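Local atomic coordinates of Mypaa.01249.c (Mycobacterium paratuberculosis, PDB entry 3RD5), a protein that is of uncharacterised function but belongs to the short-chain dehydrogenase/reductase family and is probably an NAD(P)-dependent oxidoreductase. Residues A9-F14 / A238-L243. Sequence-based numbering, arbitrary orientation.
Sequences ADLPSF and AASQDL
Ser-240, close to the C-terminal end of helix 226-240, points its CB toward the apolar side chains of Leu-11, Pro-12 and Phe-14. Leu-11 reaches it with one branch, CD2, which lies 3.5 Å from Ser-240 OG and 3.7 Å from Ser-240 CB, while the ring carbon Pro-12 CD stands 3.8 Å from the same CB. Phe-14 presents its ring edge: CZ is 3.8 Å from Ser-240 CB and equally 3.8 Å from the carbonyl oxygen Ala-239 O, both near the ring plane, where the weakly positive C-H rim suits an oxygen. A small side chain fits this place, and serine can also turn its hydroxyl back to its own helix. With OG between the backbone N and the carbonyl carbon (chi1 65°), it is hydrogen-bonded to Leu-236 O, although Gln-241 OE1, 3.0 Å from OG, is a second possible acceptor for its single proton. The two segments are also linked through a water, which donates to Asp-10 O at 2.7 Å and to Gln-241 OE1 at 3.0 Å beside the apolar patch. Proline has no N-H to satisfy and offers a compact hydrocarbon surface at this partly exposed margin. Trp-6 also touches Leu-11, Ser-240 and Gln-241. The loop leading into strand 18-22 of the Rossmann-fold sheet thus lies between helix 226-240 and helix 27-38, where Leu-11 meets Glu-35 and Arg-38 and Phe-14 rests on Leu-36.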
ATOM      1  N   ALA A   9     -17.263 -10.599  -6.132  1.00 20.76           N
ATOM      2  CA  ALA A   9     -18.698 -10.625  -6.368  1.00 21.58           C
ATOM      3  C   ALA A   9     -19.503 -10.177  -5.143  1.00 20.94           C
ATOM      4  O   ALA A   9     -20.653  -9.736  -5.263  1.00 23.64           O
ATOM      5  CB  ALA A   9     -19.155 -12.020  -6.845  1.00 23.17           C
ATOM      6  N   ASP A  10     -18.870 -10.266  -3.976  1.00 19.76           N
ATOM      7  CA  ASP A  10     -19.510  -9.959  -2.703  1.00 20.07           C
ATOM      8  C   ASP A  10     -19.252  -8.512  -2.275  1.00 20.54           C
ATOM      9  O   ASP A  10     -19.663  -8.102  -1.199  1.00 21.91           O
ATOM     10  CB  ASP A  10     -19.002 -10.920  -1.617  1.00 20.84           C
ATOM     11  CG  ASP A  10     -19.284 -12.373  -1.954  1.00 22.07           C
ATOM     12  OD1 ASP A  10     -20.484 -12.694  -2.235  1.00 25.20           O
ATOM     13  OD2 ASP A  10     -18.359 -13.200  -1.930  1.00 21.90           O
ATOM     14  N   LEU A  11     -18.585  -7.723  -3.113  1.00 19.50           N
ATOM     15  CA  LEU A  11     -18.321  -6.336  -2.714  1.00 19.57           C
ATOM     16  C   LEU A  11     -19.596  -5.549  -2.463  1.00 21.18           C
ATOM     17  O   LEU A  11     -20.539  -5.631  -3.257  1.00 22.38           O
ATOM     18  CB  LEU A  11     -17.543  -5.579  -3.782  1.00 19.44           C
ATOM     19  CG  LEU A  11     -16.073  -5.605  -3.795  1.00 20.07           C
ATOM     20  CD1 LEU A  11     -15.570  -4.984  -5.111  1.00 22.62           C
ATOM     21  CD2 LEU A  11     -15.411  -4.923  -2.515  1.00 16.20           C
ATOM     22  N   PRO A  12     -19.635  -4.756  -1.383  1.00 19.63           N
ATOM     23  CA  PRO A  12     -20.757  -3.855  -1.175  1.00 21.02           C
ATOM     24  C   PRO A  12     -20.677  -2.630  -2.099  1.00 19.00           C
ATOM     25  O   PRO A  12     -19.662  -2.404  -2.783  1.00 18.47           O
ATOM     26  CB  PRO A  12     -20.601  -3.437   0.281  1.00 21.64           C
ATOM     27  CG  PRO A  12     -19.177  -3.402   0.482  1.00 22.30           C
ATOM     28  CD  PRO A  12     -18.618  -4.589  -0.324  1.00 19.82           C
ATOM     29  N   SER A  13     -21.723  -1.836  -2.105  1.00 19.55           N
ATOM     30  CA  SER A  13     -21.723  -0.604  -2.876  1.00 18.92           C
ATOM     31  C   SER A  13     -20.666   0.371  -2.343  1.00 18.15           C
ATOM     32  O   SER A  13     -20.453   0.504  -1.140  1.00 19.34           O
ATOM     33  CB  SER A  13     -23.087   0.055  -2.809  1.00 20.73           C
ATOM     34  OG  SER A  13     -23.112   1.292  -3.533  1.00 20.56           O
ATOM     35  N   PHE A  14     -19.997   1.053  -3.291  1.00 16.47           N
ATOM     36  CA  PHE A  14     -19.114   2.179  -3.001  1.00 16.44           C
ATOM     37  C   PHE A  14     -19.677   3.482  -3.595  1.00 16.22           C
ATOM     38  O   PHE A  14     -18.911   4.455  -3.769  1.00 16.33           O
ATOM     39  CB  PHE A  14     -17.675   1.921  -3.509  1.00 15.72           C
ATOM     40  CG  PHE A  14     -16.831   1.106  -2.552  1.00 14.81           C
ATOM     41  CD1 PHE A  14     -17.087  -0.262  -2.359  1.00 15.58           C
ATOM     42  CD2 PHE A  14     -15.782   1.698  -1.819  1.00 15.21           C
ATOM     43  CE1 PHE A  14     -16.312  -0.980  -1.447  1.00 15.36           C
ATOM     44  CE2 PHE A  14     -15.033   0.953  -0.944  1.00 15.71           C
ATOM     45  CZ  PHE A  14     -15.334  -0.373  -0.745  1.00 16.28           C
ATOM     46  N   ALA A 238      -9.982  -6.170   2.347  1.00 12.77           N
ATOM     47  CA  ALA A 238      -9.477  -5.194   3.318  1.00 12.81           C
ATOM     48  C   ALA A 238     -10.094  -3.799   3.140  1.00 13.28           C
ATOM     49  O   ALA A 238     -10.350  -3.104   4.114  1.00 14.80           O
ATOM     50  CB  ALA A 238      -7.945  -5.101   3.250  1.00 13.45           C
ATOM     51  N   ALA A 239     -10.387  -3.425   1.899  1.00 12.90           N
ATOM     52  CA  ALA A 239     -10.966  -2.097   1.616  1.00 12.89           C
ATOM     53  C   ALA A 239     -12.417  -1.971   1.959  1.00 13.67           C
ATOM     54  O   ALA A 239     -12.896  -0.844   2.093  1.00 14.92           O
ATOM     55  CB  ALA A 239     -10.776  -1.752   0.141  1.00 14.61           C
ATOM     56  N   SER A 240     -13.118  -3.102   2.104  1.00 13.50           N
ATOM     57  CA  SER A 240     -14.574  -3.091   2.189  1.00 15.00           C
ATOM     58  C   SER A 240     -15.193  -3.649   3.470  1.00 16.50           C
ATOM     59  O   SER A 240     -16.368  -3.360   3.724  1.00 18.95           O
ATOM     60  CB  SER A 240     -15.169  -3.809   0.981  1.00 15.13           C
ATOM     61  OG  SER A 240     -14.837  -5.176   0.961  1.00 15.22           O
ATOM     62  N   GLN A 241     -14.492  -4.537   4.184  1.00 15.13           N
ATOM     63  CA  GLN A 241     -15.110  -5.274   5.293  1.00 15.84           C
ATOM     64  C   GLN A 241     -14.899  -4.573   6.618  1.00 16.47           C
ATOM     65  O   GLN A 241     -13.986  -3.806   6.778  1.00 16.53           O
ATOM     66  CB  GLN A 241     -14.557  -6.696   5.347  1.00 16.41           C
ATOM     67  CG  GLN A 241     -14.767  -7.486   4.069  1.00 17.53           C
ATOM     68  CD  GLN A 241     -16.214  -7.555   3.611  1.00 20.31           C
ATOM     69  OE1 GLN A 241     -16.644  -6.955   2.563  1.00 22.48           O
ATOM     70  NE2 GLN A 241     -17.018  -8.265   4.395  1.00 19.98           N
ATOM     71  N   ASP A 242     -15.760  -4.888   7.590  1.00 18.58           N
ATOM     72  CA  ASP A 242     -15.711  -4.233   8.914  1.00 18.73           C
ATOM     73  C   ASP A 242     -14.702  -4.967   9.776  1.00 20.16           C
ATOM     74  O   ASP A 242     -15.054  -5.901  10.500  1.00 23.31           O
ATOM     75  CB  ASP A 242     -17.098  -4.246   9.583  1.00 21.05           C
ATOM     76  CG  ASP A 242     -17.116  -3.490  10.875  1.00 23.67           C
ATOM     77  OD1 ASP A 242     -16.118  -2.871  11.271  1.00 23.19           O
ATOM     78  OD2 ASP A 242     -18.173  -3.536  11.551  1.00 26.64           O
ATOM     79  N   LEU A 243     -13.428  -4.608   9.626  1.00 17.39           N
ATOM     80  CA  LEU A 243     -12.296  -5.300  10.246  1.00 17.26           C
ATOM     81  C   LEU A 243     -11.704  -4.453  11.361  1.00 17.56           C
ATOM     82  O   LEU A 243     -11.659  -3.213  11.244  1.00 17.66           O
ATOM     83  CB  LEU A 243     -11.194  -5.556   9.213  1.00 16.43           C
ATOM     84  CG  LEU A 243     -11.579  -6.514   8.095  1.00 18.65           C
ATOM     85  CD1 LEU A 243     -10.666  -6.388   6.878  1.00 19.34           C
ATOM     86  CD2 LEU A 243     -11.516  -7.966   8.619  1.00 26.01           C
TER
HETATM   87  O   HOH W   1     -19.087  -8.184   1.427  1.00 27.16           O